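Local atomic coordinates of NAD(P)H-flavin oxidoreductase (Staphylococcus epidermidis ATCC 12228, PDB entry 3GBH), a protein that probably catalyses NAD(P)H-dependent reduction reactions, as an FMN-binding oxidoreductase of the nitroreductase family. Residues K22-N27 with L79-A84; R55-Q60 with I87-L92; N12-S17 with L150-K155; F167-I172 with Y183-A188. All coordinates share one frame; numbering follows the deposited sequence.

Contact 1: K22-N27 with L79-A84. With FMN (flavin mononucleotide), chain H.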
loop_
_atom_site.group_PDB
_atom_site.type_symbol
_atom_site.label_atom_id
_atom_site.label_comp_id
_atom_site.label_asym_id
_atom_site.label_seq_id
_atom_site.Cartn_x
_atom_site.Cartn_y
_atom_site.Cartn_z
ATOM N N LYS B 22 -21.687 18.183 21.055
ATOM C CA LYS B 22 -22.858 18.330 21.935
ATOM C C LYS B 22 -23.387 19.767 22.103
ATOM O O LYS B 22 -24.449 19.969 22.691
ATOM C CB LYS B 22 -22.520 17.697 23.294
ATOM C CG LYS B 22 -22.062 16.250 23.103
ATOM C CD LYS B 22 -22.030 15.439 24.353
ATOM C CE LYS B 22 -21.537 14.033 24.020
ATOM N NZ LYS B 22 -21.743 13.128 25.181
ATOM N N VAL B 23 -22.651 20.749 21.580
ATOM C CA VAL B 23 -23.060 22.149 21.613
ATOM C C VAL B 23 -22.958 22.699 20.176
ATOM O O VAL B 23 -21.873 22.746 19.594
ATOM C CB VAL B 23 -22.169 22.958 22.564
ATOM C CG1 VAL B 23 -22.662 24.384 22.700
ATOM C CG2 VAL B 23 -22.116 22.274 23.937
ATOM N N PHE B 24 -24.102 23.078 19.621
ATOM C CA PHE B 24 -24.210 23.600 18.275
ATOM C C PHE B 24 -24.556 25.087 18.302
ATOM O O PHE B 24 -24.943 25.638 19.343
ATOM C CB PHE B 24 -25.305 22.864 17.516
ATOM C CG PHE B 24 -25.128 21.385 17.499
ATOM C CD1 PHE B 24 -24.422 20.774 16.474
ATOM C CD2 PHE B 24 -25.663 20.592 18.513
ATOM C CE1 PHE B 24 -24.250 19.397 16.457
ATOM C CE2 PHE B 24 -25.490 19.193 18.497
ATOM C CZ PHE B 24 -24.790 18.609 17.469
ATOM N N ASP B 25 -24.380 25.726 17.149
ATOM C CA ASP B 25 -24.752 27.102 16.958
ATOM C C ASP B 25 -26.291 27.177 16.897
ATOM O O ASP B 25 -26.954 26.709 15.959
ATOM C CB ASP B 25 -24.062 27.666 15.709
ATOM C CG ASP B 25 -24.388 29.138 15.453
ATOM O OD1 ASP B 25 -25.293 29.699 16.111
ATOM O OD2 ASP B 25 -23.747 29.724 14.563
ATOM N N GLU B 26 -26.843 27.775 17.933
ATOM C CA GLU B 26 -28.279 27.846 18.129
ATOM C C GLU B 26 -28.971 28.710 17.081
ATOM O O GLU B 26 -30.189 28.628 16.908
ATOM C CB GLU B 26 -28.526 28.436 19.520
ATOM C CG GLU B 26 -29.790 27.993 20.209
ATOM C CD GLU B 26 -30.050 28.799 21.473
ATOM O OE1 GLU B 26 -29.065 29.280 22.073
ATOM O OE2 GLU B 26 -31.237 28.972 21.846
ATOM N N ASN B 27 -28.203 29.556 16.399
ATOM C CA ASN B 27 -28.750 30.489 15.414
ATOM C C ASN B 27 -28.497 30.067 13.977
ATOM O O ASN B 27 -28.859 30.775 13.049
ATOM C CB ASN B 27 -28.144 31.851 15.638
ATOM C CG ASN B 27 -28.487 32.410 16.995
ATOM O OD1 ASN B 27 -27.599 32.661 17.808
ATOM N ND2 ASN B 27 -29.782 32.589 17.260
ATOM N N LEU B 79 -30.552 19.049 22.089
ATOM C CA LEU B 79 -31.881 19.325 21.534
ATOM C C LEU B 79 -32.112 20.819 21.286
ATOM O O LEU B 79 -32.567 21.214 20.203
ATOM C CB LEU B 79 -32.997 18.823 22.463
ATOM C CG LEU B 79 -34.415 19.035 21.918
ATOM C CD1 LEU B 79 -34.653 18.241 20.583
ATOM C CD2 LEU B 79 -35.423 18.660 22.954
ATOM N N THR B 80 -31.843 21.627 22.306
ATOM C CA THR B 80 -31.988 23.076 22.215
ATOM C C THR B 80 -31.164 23.734 21.118
ATOM O O THR B 80 -31.683 24.537 20.322
ATOM C CB THR B 80 -31.562 23.712 23.527
ATOM O OG1 THR B 80 -32.483 23.302 24.547
ATOM C CG2 THR B 80 -31.535 25.265 23.420
ATOM N N THR B 81 -29.877 23.403 21.075
ATOM C CA THR B 81 -28.949 24.139 20.228
ATOM C C THR B 81 -28.888 23.625 18.776
ATOM O O THR B 81 -28.497 24.365 17.869
ATOM C CB THR B 81 -27.562 24.213 20.868
ATOM O OG1 THR B 81 -26.971 22.908 20.898
ATOM C CG2 THR B 81 -27.644 24.788 22.313
ATOM N N SER B 82 -29.264 22.369 18.569
ATOM C CA SER B 82 -29.174 21.728 17.263
ATOM C C SER B 82 -30.003 22.410 16.168
ATOM O O SER B 82 -31.085 22.996 16.428
ATOM C CB SER B 82 -29.610 20.256 17.362
ATOM O OG SER B 82 -30.978 20.135 17.695
ATOM N N SER B 83 -29.514 22.318 14.938
ATOM C CA SER B 83 -30.316 22.767 13.804
ATOM C C SER B 83 -31.552 21.878 13.676
ATOM O O SER B 83 -32.618 22.344 13.313
ATOM C CB SER B 83 -29.498 22.737 12.522
ATOM O OG SER B 83 -28.490 23.732 12.570
ATOM N N ALA B 84 -31.371 20.581 13.955
ATOM C CA ALA B 84 -32.471 19.644 13.972
ATOM C C ALA B 84 -32.089 18.491 14.885
ATOM O O ALA B 84 -30.894 18.149 14.992
ATOM C CB ALA B 84 -32.759 19.113 12.517
HETATM N N1 FMN H . -24.041 10.923 23.682
HETATM C C2 FMN H . -24.796 11.745 24.507
HETATM O O2 FMN H . -24.370 12.840 24.886
HETATM N N3 FMN H . -26.029 11.319 24.924
HETATM C C4 FMN H . -26.541 10.085 24.517
HETATM O O4 FMN H . -27.664 9.728 24.920
HETATM C C4A FMN H . -25.776 9.260 23.707
HETATM N N5 FMN H . -26.225 8.012 23.310
HETATM C C5A FMN H . -25.620 7.361 22.256
HETATM C C6 FMN H . -26.256 6.289 21.605
HETATM C C7 FMN H . -25.650 5.644 20.549
HETATM C C7M FMN H . -26.342 4.496 19.866
HETATM C C8 FMN H . -24.376 6.050 20.135
HETATM C C8M FMN H . -23.658 5.401 18.992
HETATM C C9 FMN H . -23.747 7.101 20.776
HETATM C C9A FMN H . -24.351 7.784 21.837
HETATM N N10 FMN H . -23.728 8.864 22.480
HETATM C C10 FMN H . -24.507 9.687 23.295
HETATM C "C1'" FMN H . -22.394 9.391 21.994
HETATM C "C2'" FMN H . -21.311 8.439 22.503
HETATM O "O2'" FMN H . -21.036 8.673 23.873
HETATM C "C3'" FMN H . -20.048 8.617 21.653
HETATM O "O3'" FMN H . -20.323 8.204 20.338
HETATM C "C4'" FMN H . -18.827 7.862 22.179
HETATM O "O4'" FMN H . -18.455 8.401 23.448
HETATM C "C5'" FMN H . -17.672 7.974 21.187
HETATM O "O5'" FMN H . -17.306 9.337 21.014
HETATM P P FMN H . -17.322 9.995 19.559
HETATM O O1P FMN H . -16.862 11.422 19.643
HETATM O O2P FMN H . -18.714 9.859 19.015
HETATM O O3P FMN H . -16.400 9.230 18.639
HETATM O O HOH W 1 -26.279 24.566 14.467
#

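Contact 2: R55-Q60 with I87-L92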
loop_
_atom_site.group_PDB
_atom_site.type_symbol
_atom_site.label_atom_id
_atom_site.label_comp_id
_atom_site.label_asym_id
_atom_site.label_seq_id
_atom_site.Cartn_x
_atom_site.Cartn_y
_atom_site.Cartn_z
ATOM N N ARG B 55 -37.359 5.495 8.926
ATOM C CA ARG B 55 -38.256 6.654 8.827
ATOM C C ARG B 55 -37.673 7.768 9.684
ATOM O O ARG B 55 -37.476 7.590 10.879
ATOM C CB ARG B 55 -39.640 6.287 9.347
ATOM C CG ARG B 55 -40.274 5.071 8.641
ATOM C CD ARG B 55 -40.599 5.292 7.159
ATOM N NE ARG B 55 -41.229 4.089 6.622
ATOM C CZ ARG B 55 -40.622 3.172 5.877
ATOM N NH1 ARG B 55 -39.354 3.299 5.500
ATOM N NH2 ARG B 55 -41.303 2.108 5.496
ATOM N N ILE B 56 -37.415 8.919 9.082
ATOM C CA ILE B 56 -36.703 10.017 9.757
ATOM C C ILE B 56 -37.670 11.167 10.104
ATOM O O ILE B 56 -38.236 11.795 9.210
ATOM C CB ILE B 56 -35.561 10.566 8.886
ATOM C CG1 ILE B 56 -34.624 9.425 8.439
ATOM C CG2 ILE B 56 -34.788 11.681 9.686
ATOM C CD1 ILE B 56 -33.537 9.859 7.449
ATOM N N ALA B 57 -37.857 11.424 11.405
ATOM C CA ALA B 57 -38.542 12.627 11.885
ATOM C C ALA B 57 -37.471 13.702 12.091
ATOM O O ALA B 57 -36.618 13.562 12.969
ATOM C CB ALA B 57 -39.312 12.345 13.206
ATOM N N VAL B 58 -37.492 14.747 11.256
ATOM C CA VAL B 58 -36.505 15.825 11.332
ATOM C C VAL B 58 -37.148 16.899 12.208
ATOM O O VAL B 58 -37.934 17.737 11.719
ATOM C CB VAL B 58 -36.179 16.377 9.933
ATOM C CG1 VAL B 58 -35.119 17.463 10.013
ATOM C CG2 VAL B 58 -35.769 15.226 8.946
ATOM N N VAL B 59 -36.862 16.840 13.513
ATOM C CA VAL B 59 -37.439 17.780 14.458
ATOM C C VAL B 59 -36.668 19.091 14.440
ATOM O O VAL B 59 -35.579 19.186 14.970
ATOM C CB VAL B 59 -37.476 17.206 15.892
ATOM C CG1 VAL B 59 -38.099 18.225 16.856
ATOM C CG2 VAL B 59 -38.249 15.888 15.892
ATOM N N GLN B 60 -37.277 20.110 13.850
ATOM C CA GLN B 60 -36.639 21.414 13.690
ATOM C C GLN B 60 -37.448 22.572 14.296
ATOM O O GLN B 60 -36.857 23.554 14.713
ATOM C CB GLN B 60 -36.377 21.675 12.208
ATOM C CG GLN B 60 -37.660 21.608 11.376
ATOM C CD GLN B 60 -37.500 22.072 9.921
ATOM O OE1 GLN B 60 -38.491 22.454 9.286
ATOM N NE2 GLN B 60 -36.272 21.971 9.374
ATOM N N ILE B 87 -34.898 11.972 14.618
ATOM C CA ILE B 87 -35.273 10.753 15.334
ATOM C C ILE B 87 -35.594 9.696 14.291
ATOM O O ILE B 87 -36.502 9.878 13.483
ATOM C CB ILE B 87 -36.449 10.971 16.270
ATOM C CG1 ILE B 87 -36.215 12.215 17.148
ATOM C CG2 ILE B 87 -36.684 9.726 17.155
ATOM C CD1 ILE B 87 -37.417 12.588 18.057
ATOM N N ILE B 88 -34.831 8.602 14.304
ATOM C CA ILE B 88 -34.947 7.569 13.293
ATOM C C ILE B 88 -35.719 6.400 13.890
ATOM O O ILE B 88 -35.368 5.883 14.937
ATOM C CB ILE B 88 -33.578 7.105 12.813
ATOM C CG1 ILE B 88 -32.813 8.279 12.173
ATOM C CG2 ILE B 88 -33.710 5.944 11.819
ATOM C CD1 ILE B 88 -31.323 8.070 12.147
ATOM N N PHE B 89 -36.810 6.050 13.218
ATOM C CA PHE B 89 -37.702 4.990 13.581
ATOM C C PHE B 89 -37.553 3.881 12.543
ATOM O O PHE B 89 -37.173 4.134 11.404
ATOM C CB PHE B 89 -39.146 5.486 13.537
ATOM C CG PHE B 89 -39.506 6.461 14.616
ATOM C CD1 PHE B 89 -39.226 7.814 14.460
ATOM C CD2 PHE B 89 -40.153 6.029 15.777
ATOM C CE1 PHE B 89 -39.559 8.718 15.445
ATOM C CE2 PHE B 89 -40.493 6.900 16.765
ATOM C CZ PHE B 89 -40.197 8.274 16.613
ATOM N N GLY B 90 -37.866 2.665 12.953
ATOM C CA GLY B 90 -37.903 1.522 12.065
ATOM C C GLY B 90 -39.363 1.131 11.876
ATOM O O GLY B 90 -40.131 1.091 12.829
ATOM N N ASP B 91 -39.758 0.884 10.639
ATOM C CA ASP B 91 -41.138 0.470 10.333
ATOM C C ASP B 91 -41.215 -1.062 10.409
ATOM O O ASP B 91 -40.634 -1.757 9.592
ATOM C CB ASP B 91 -41.508 0.986 8.939
ATOM C CG ASP B 91 -42.879 0.611 8.506
ATOM O OD1 ASP B 91 -43.695 0.033 9.287
ATOM O OD2 ASP B 91 -43.159 0.973 7.361
ATOM N N LEU B 92 -41.936 -1.581 11.392
ATOM C CA LEU B 92 -42.077 -3.039 11.575
ATOM C C LEU B 92 -42.968 -3.673 10.506
ATOM O O LEU B 92 -42.997 -4.905 10.394
ATOM C CB LEU B 92 -42.668 -3.355 12.969
ATOM C CG LEU B 92 -41.856 -2.916 14.188
ATOM C CD1 LEU B 92 -42.665 -3.163 15.480
ATOM C CD2 LEU B 92 -40.528 -3.633 14.244
HETATM O O HOH W 2 -44.106 4.156 6.521
#

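Contact 3: N12-S17 with L150-K155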
loop_
_atom_site.group_PDB
_atom_site.type_symbol
_atom_site.label_atom_id
_atom_site.label_comp_id
_atom_site.label_asym_id
_atom_site.label_seq_id
_atom_site.Cartn_x
_atom_site.Cartn_y
_atom_site.Cartn_z
ATOM N N ASN B 12 -10.839 10.017 4.231
ATOM C CA ASN B 12 -10.189 9.863 5.538
ATOM C C ASN B 12 -10.349 11.069 6.454
ATOM O O ASN B 12 -10.545 10.906 7.655
ATOM C CB ASN B 12 -8.725 9.496 5.360
ATOM C CG ASN B 12 -8.562 8.041 4.940
ATOM O OD1 ASN B 12 -9.000 7.146 5.647
ATOM N ND2 ASN B 12 -7.984 7.811 3.771
ATOM N N GLU B 13 -10.294 12.273 5.901
ATOM C CA GLU B 13 -10.572 13.487 6.674
ATOM C C GLU B 13 -11.990 13.451 7.249
ATOM O O GLU B 13 -12.219 13.815 8.417
ATOM C CB GLU B 13 -10.382 14.741 5.812
ATOM C CG GLU B 13 -8.950 14.970 5.331
ATOM N N VAL B 14 -12.963 13.025 6.441
ATOM C CA VAL B 14 -14.336 12.956 6.952
ATOM C C VAL B 14 -14.418 11.982 8.135
ATOM O O VAL B 14 -14.921 12.304 9.211
ATOM C CB VAL B 14 -15.362 12.560 5.866
ATOM C CG1 VAL B 14 -16.744 12.273 6.480
ATOM C CG2 VAL B 14 -15.458 13.653 4.811
ATOM N N LEU B 15 -13.923 10.784 7.920
ATOM C CA LEU B 15 -13.934 9.752 8.947
ATOM C C LEU B 15 -13.172 10.226 10.184
ATOM O O LEU B 15 -13.659 10.095 11.318
ATOM C CB LEU B 15 -13.320 8.483 8.359
ATOM C CG LEU B 15 -13.626 7.158 8.998
ATOM C CD1 LEU B 15 -13.549 5.990 7.974
ATOM C CD2 LEU B 15 -12.623 7.007 10.161
ATOM N N ASN B 16 -11.999 10.823 10.000
ATOM C CA ASN B 16 -11.238 11.315 11.158
ATOM C C ASN B 16 -11.900 12.447 11.952
ATOM O O ASN B 16 -11.613 12.597 13.152
ATOM C CB ASN B 16 -9.831 11.761 10.751
ATOM C CG ASN B 16 -8.938 10.585 10.345
ATOM O OD1 ASN B 16 -9.232 9.425 10.642
ATOM N ND2 ASN B 16 -7.831 10.896 9.668
ATOM N N SER B 17 -12.781 13.228 11.316
ATOM C CA SER B 17 -13.398 14.356 12.021
ATOM C C SER B 17 -14.806 14.066 12.526
ATOM O O SER B 17 -15.403 14.912 13.204
ATOM C CB SER B 17 -13.402 15.604 11.136
ATOM O OG SER B 17 -14.013 15.325 9.905
ATOM N N LEU B 150 -25.442 8.700 7.304
ATOM C CA LEU B 150 -25.956 10.076 7.494
ATOM C C LEU B 150 -24.957 10.952 8.267
ATOM O O LEU B 150 -24.695 12.093 7.890
ATOM C CB LEU B 150 -27.293 10.034 8.233
ATOM C CG LEU B 150 -28.143 11.297 8.172
ATOM C CD1 LEU B 150 -29.615 10.900 8.358
ATOM C CD2 LEU B 150 -27.658 12.342 9.175
HETATM N N MSE B 151 -24.380 10.405 9.330
HETATM C CA MSE B 151 -23.402 11.157 10.128
HETATM C C MSE B 151 -22.133 11.500 9.352
HETATM O O MSE B 151 -21.610 12.613 9.463
HETATM C CB MSE B 151 -23.082 10.406 11.415
HETATM C CG MSE B 151 -24.266 10.309 12.371
HETATM SE SE MSE B 151 -23.691 9.656 14.122
HETATM C CE MSE B 151 -23.926 7.737 13.773
ATOM N N LEU B 152 -21.667 10.569 8.521
ATOM C CA LEU B 152 -20.500 10.827 7.683
ATOM C C LEU B 152 -20.802 11.891 6.630
ATOM O O LEU B 152 -20.035 12.840 6.443
ATOM C CB LEU B 152 -19.969 9.524 7.042
ATOM C CG LEU B 152 -19.392 8.566 8.092
ATOM C CD1 LEU B 152 -19.170 7.149 7.533
ATOM C CD2 LEU B 152 -18.127 9.113 8.674
ATOM N N THR B 153 -21.941 11.757 5.969
ATOM C CA THR B 153 -22.343 12.731 4.936
ATOM C C THR B 153 -22.553 14.105 5.534
ATOM O O THR B 153 -22.148 15.110 4.956
ATOM C CB THR B 153 -23.627 12.292 4.163
ATOM O OG1 THR B 153 -23.412 10.982 3.639
ATOM C CG2 THR B 153 -23.890 13.273 2.992
ATOM N N ALA B 154 -23.165 14.152 6.718
ATOM C CA ALA B 154 -23.342 15.434 7.411
ATOM C C ALA B 154 -21.973 16.095 7.623
ATOM O O ALA B 154 -21.765 17.301 7.314
ATOM C CB ALA B 154 -24.080 15.220 8.753
ATOM N N LYS B 155 -21.011 15.296 8.082
ATOM C CA LYS B 155 -19.651 15.809 8.284
ATOM C C LYS B 155 -18.998 16.270 6.979
ATOM O O LYS B 155 -18.273 17.271 6.957
ATOM C CB LYS B 155 -18.785 14.780 8.985
ATOM C CG LYS B 155 -17.415 15.281 9.394
ATOM C CD LYS B 155 -17.462 16.083 10.665
ATOM C CE LYS B 155 -16.536 17.267 10.634
ATOM N NZ LYS B 155 -17.313 18.461 10.306
#

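Contact 4: F167-I172 with Y183-A188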
loop_
_atom_site.group_PDB
_atom_site.type_symbol
_atom_site.label_atom_id
_atom_site.label_comp_id
_atom_site.label_asym_id
_atom_site.label_seq_id
_atom_site.Cartn_x
_atom_site.Cartn_y
_atom_site.Cartn_z
ATOM N N PHE B 167 -32.995 8.854 25.220
ATOM C CA PHE B 167 -34.289 9.517 25.185
ATOM C C PHE B 167 -35.401 8.518 25.513
ATOM O O PHE B 167 -35.183 7.304 25.497
ATOM C CB PHE B 167 -34.513 10.275 23.844
ATOM C CG PHE B 167 -34.546 9.408 22.615
ATOM C CD1 PHE B 167 -33.386 8.888 22.075
ATOM C CD2 PHE B 167 -35.741 9.163 21.958
ATOM C CE1 PHE B 167 -33.416 8.117 20.930
ATOM C CE2 PHE B 167 -35.771 8.400 20.839
ATOM C CZ PHE B 167 -34.617 7.866 20.319
ATOM N N ASP B 168 -36.580 9.047 25.812
ATOM C CA ASP B 168 -37.748 8.237 26.199
ATOM C C ASP B 168 -38.358 7.531 24.991
ATOM O O ASP B 168 -39.281 8.032 24.364
ATOM C CB ASP B 168 -38.778 9.128 26.902
ATOM C CG ASP B 168 -39.987 8.356 27.429
ATOM O OD1 ASP B 168 -40.070 7.122 27.222
ATOM O OD2 ASP B 168 -40.868 9.011 28.022
ATOM N N LYS B 169 -37.844 6.344 24.702
ATOM C CA LYS B 169 -38.314 5.533 23.584
ATOM C C LYS B 169 -39.720 4.961 23.761
ATOM O O LYS B 169 -40.408 4.664 22.782
ATOM C CB LYS B 169 -37.319 4.411 23.360
ATOM C CG LYS B 169 -36.040 4.954 22.727
ATOM C CD LYS B 169 -34.977 3.887 22.638
ATOM C CE LYS B 169 -33.709 4.449 22.059
ATOM N NZ LYS B 169 -32.565 3.533 22.233
ATOM N N GLU B 170 -40.139 4.795 25.004
ATOM C CA GLU B 170 -41.488 4.312 25.291
ATOM C C GLU B 170 -42.578 5.263 24.810
ATOM O O GLU B 170 -43.656 4.831 24.462
ATOM C CB GLU B 170 -41.668 4.100 26.788
ATOM C CG GLU B 170 -40.790 3.018 27.367
ATOM C CD GLU B 170 -41.115 1.636 26.824
ATOM O OE1 GLU B 170 -42.301 1.229 26.920
ATOM O OE2 GLU B 170 -40.183 0.963 26.304
ATOM N N ASN B 171 -42.303 6.558 24.833
ATOM C CA ASN B 171 -43.327 7.575 24.599
ATOM C C ASN B 171 -43.072 8.443 23.371
ATOM O O ASN B 171 -43.950 9.183 22.951
ATOM C CB ASN B 171 -43.470 8.445 25.824
ATOM C CG ASN B 171 -43.963 7.674 27.016
ATOM O OD1 ASN B 171 -45.057 7.102 27.002
ATOM N ND2 ASN B 171 -43.157 7.647 28.063
ATOM N N ILE B 172 -41.901 8.333 22.769
ATOM C CA ILE B 172 -41.538 9.295 21.732
ATOM C C ILE B 172 -42.434 9.236 20.482
ATOM O O ILE B 172 -42.805 10.290 19.932
ATOM C CB ILE B 172 -40.026 9.196 21.356
ATOM C CG1 ILE B 172 -39.609 10.403 20.504
ATOM C CG2 ILE B 172 -39.710 7.839 20.748
ATOM C CD1 ILE B 172 -39.739 11.778 21.267
ATOM N N TYR B 183 -44.148 1.800 14.466
ATOM C CA TYR B 183 -42.854 2.466 14.302
ATOM C C TYR B 183 -42.047 2.456 15.595
ATOM O O TYR B 183 -42.492 2.996 16.581
ATOM C CB TYR B 183 -43.099 3.886 13.812
ATOM C CG TYR B 183 -43.769 3.893 12.452
ATOM C CD1 TYR B 183 -43.065 3.550 11.308
ATOM C CD2 TYR B 183 -45.120 4.220 12.323
ATOM C CE1 TYR B 183 -43.697 3.534 10.059
ATOM C CE2 TYR B 183 -45.750 4.224 11.093
ATOM C CZ TYR B 183 -45.043 3.880 9.961
ATOM O OH TYR B 183 -45.694 3.878 8.738
ATOM N N VAL B 184 -40.885 1.803 15.598
ATOM C CA VAL B 184 -40.074 1.726 16.826
ATOM C C VAL B 184 -38.873 2.665 16.738
ATOM O O VAL B 184 -38.204 2.680 15.739
ATOM C CB VAL B 184 -39.607 0.300 17.122
ATOM C CG1 VAL B 184 -40.851 -0.596 17.385
ATOM C CG2 VAL B 184 -38.773 -0.250 15.987
ATOM N N PRO B 185 -38.614 3.448 17.789
ATOM C CA PRO B 185 -37.450 4.351 17.755
ATOM C C PRO B 185 -36.140 3.581 17.806
ATOM O O PRO B 185 -36.007 2.644 18.589
ATOM C CB PRO B 185 -37.627 5.215 18.987
ATOM C CG PRO B 185 -38.630 4.541 19.849
ATOM C CD PRO B 185 -39.302 3.454 19.088
ATOM N N VAL B 186 -35.200 3.939 16.944
ATOM C CA VAL B 186 -33.919 3.240 16.888
ATOM C C VAL B 186 -32.841 4.089 17.557
ATOM O O VAL B 186 -32.216 3.682 18.530
ATOM C CB VAL B 186 -33.517 2.914 15.429
ATOM C CG1 VAL B 186 -32.142 2.232 15.409
ATOM C CG2 VAL B 186 -34.582 2.018 14.753
ATOM N N LEU B 187 -32.647 5.294 17.039
ATOM C CA LEU B 187 -31.763 6.250 17.679
ATOM C C LEU B 187 -32.081 7.634 17.183
ATOM O O LEU B 187 -32.787 7.763 16.187
ATOM C CB LEU B 187 -30.303 5.928 17.380
ATOM C CG LEU B 187 -29.683 6.349 16.084
ATOM C CD1 LEU B 187 -28.101 6.259 16.177
ATOM C CD2 LEU B 187 -30.231 5.509 14.956
ATOM N N ALA B 188 -31.589 8.642 17.908
ATOM C CA ALA B 188 -31.717 10.038 17.499
ATOM C C ALA B 188 -30.348 10.558 17.075
ATOM O O ALA B 188 -29.327 9.981 17.460
ATOM C CB ALA B 188 -32.275 10.862 18.614
HETATM O O HOH W 3 -30.484 4.451 20.560
HETATM O O HOH W 4 -33.113 1.451 20.783
#

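Contact 1: K22-N27 with L79-A84
Thr81, at the end of helix 76-81, presses its side chain against the backbone of Phe24. Its OG1 accepts a nearly straight hydrogen bond from Phe24 N, 3.1 Å long with 167° at the hydrogen. The same hydroxyl is also hydrogen-bonded to Arg77 O one turn back, so the helix holds the oxygen that receives the loop N-H. Thr81 CB lies 3.3 Å from Phe24 O. The Phe24 ring crosses the Thr81 side chain at about a right angle. Its CD2 edge meets Thr81 OG1 in the ring plane, and CD2 is 3.9 Å from Ser82 CA. Beyond the segments the ring packs on Ala190 of strand 183-192. Glu26 extends the contact at the exposed end. Its CA makes a CH···O contact of 3.5 Å with Thr81 O. Its CG, anti to the backbone N (chi1 -150°), lies near Thr80 O. Asp25 O is bridged to Ser83 OG by a water that donates to both. Asp25 OD1 also accepts from Asn27 N, an Asx turn. Lys22 NZ donates to FMN O2 at 2.7 Å, which would probably favour the reduced, anionic flavin. The loop 22-27 therefore starts in the FMN pocket of the nitroreductase fold and is then fastened to the end of helix 76-81.

Contact 2: R55-Q60 with I87-L92
Arg55 and Phe89 form a hydrogen-bonded pair between two antiparallel strands. Arg55 N donates to Phe89 O at 2.8 Å, and Phe89 N returns a nearly straight bond to Arg55 O. Ala57 and Ile87 repeat the arrangement: Ala57 N donates to Ile87 O and Ile87 N to Ala57 O, each at 2.9 Å. Arg55 O is gripped further by a CH···O contact from Ile88 CA at 3.5 Å. Ile56 and Ile88 form the non-hydrogen-bonded pair between them, with their CG1 atoms 4.3 Å apart. The backbone N and O of Ile88 turn to the other neighbour, Val186 and Leu187 of strand 183-192.

The charged ends also pair. Arg55 NH2 makes a salt bridge to Asp91 OD2 at 2.9 Å. It uses the anti lone pair of OD2, and the guanidinium and carboxylate planes stand 76° apart. The bond is bent, 132° at the hydrogen, and Asp91 CB lies over one guanidinium face. A water accepts from Arg55 NE, and NH1 is held by Gln52 O. Asp91 OD1 is taken by Arg182 and Gln93 N. The carboxylate therefore has cationic partners on both oxygens, which would favour its ionised form.

Apolar contacts fill the face of Ala57, Ile87 and Phe89; Ala57 CB sits at the edge of the Phe89 ring. Along the other edge of strand 54-59, Ile56, Ala57 and Val58 pair in parallel with a strand of the second subunit. This is a sheet continued across a dimer interface, a hallmark of the nitroreductase fold.

Contact 3: N12-S17 with L150-K155
Val14 of helix 11-17 and Leu152 and Lys155 of helix 132-156 meet in a buried helix-helix contact, made by van der Waals packing where the N-terminal helix 11-17 crosses the last turns of helix 132-156. The short segment axes approach to 9.2 Å and run at 111° to each other. Val14 carries much of it. Its CG1, anti to the backbone N (chi1 171°), lies 3.3 Å from Leu152 O and 4.1 Å from Leu152 CD2. The same methyl also touches Lys155 CB. Leu152 CD2 reaches on to Leu15 CA at 4.3 Å. The aliphatic part of Lys155 then folds over the C-terminal turn of the other segment. Its CG is 3.9 Å from Val14 O, and its CD lies 3.5 Å from Ser17 O. The Lys155 side chain is bent at chi2, chi3 and chi4, and its amine is hydrogen-bonded to Tyr159 O, with a long, weak ion pair to Asp160. Ile8 covers Val14, Ser17 and Lys155 from the preceding loop. Met151 and Ala154, on the same helix, face strands 160-164 and 183-192, while Leu150 packs on helix 32-42. Thr153 meets Leu15 of the second subunit. Helix 132-156 is thus packed between the sheet and helices of both subunits.

Contact 4: F167-I172 with Y183-A188
Lys169 lies across Pro185, its side chain extended from CB to the amine. CB rests 3.8 Å from Pro185 CG. CG, anti to the carbonyl carbon (chi1 -73°), touches the same Pro185 CG and also sits over one face of the Phe167 ring, offset toward the rim. CE comes within 3.9 Å of Val186 O. NZ does not bond to that carbonyl directly, since NZ is 3.7 Å from Val186 O. Two waters bridge the gap instead, each accepting from NZ and donating to Val186 O. They satisfy a carbonyl that lies in a classic beta bulge, where Val186 and Leu187 both face Ile88.

Pro185 is gripped from more than one direction. Its CG meets Lys169 O at 3.4 Å and Ile172 CG2 at 3.6 Å, and the Ile172 and Pro185 side chains lie alongside each other, running opposite ways. Phe167 closes the other end. Its CE1 lies 3.8 Å from Ala188 CB, and its CE2 is 4.1 Å from Pro185 CB.

Phe167 also meets the Phe72 ring, nearly parallel to it, and packs on Ile87 of strand 84-91. The Val186 side chain packs against helix 132-156, at Asn140, Ser143 and Ser144. The loop leading into helix 172-176 therefore covers strand 183-192, which lies between strands 84-91 and 160-164 in the sheet.

In the fold
Contact 3 closes the longest loop along the chain, and contacts 1 and 2 lie inside it with alternating segments. Contact 4 comes last. Contacts 2 and 4 share the sheet, because strands 84-91 and 183-192 are neighbours, and their centres are about 9 Å apart. Contact 1 leads into strand 84-91, and Ala84 packs on Val58 and Val59 of contact 2. Contact 3 meets contact 2 where Leu150 touches Ile56. Contacts 3 and 4 lie about 25 Å apart. Contacts 2, 3 and 4 touch the second subunit; contact 1 binds FMN through Lys22. The sheet shared by contacts 2 and 4 thus runs from beside a flavin, about 4 Å from the Leu187 side chain, to the strand pairing with the second subunit.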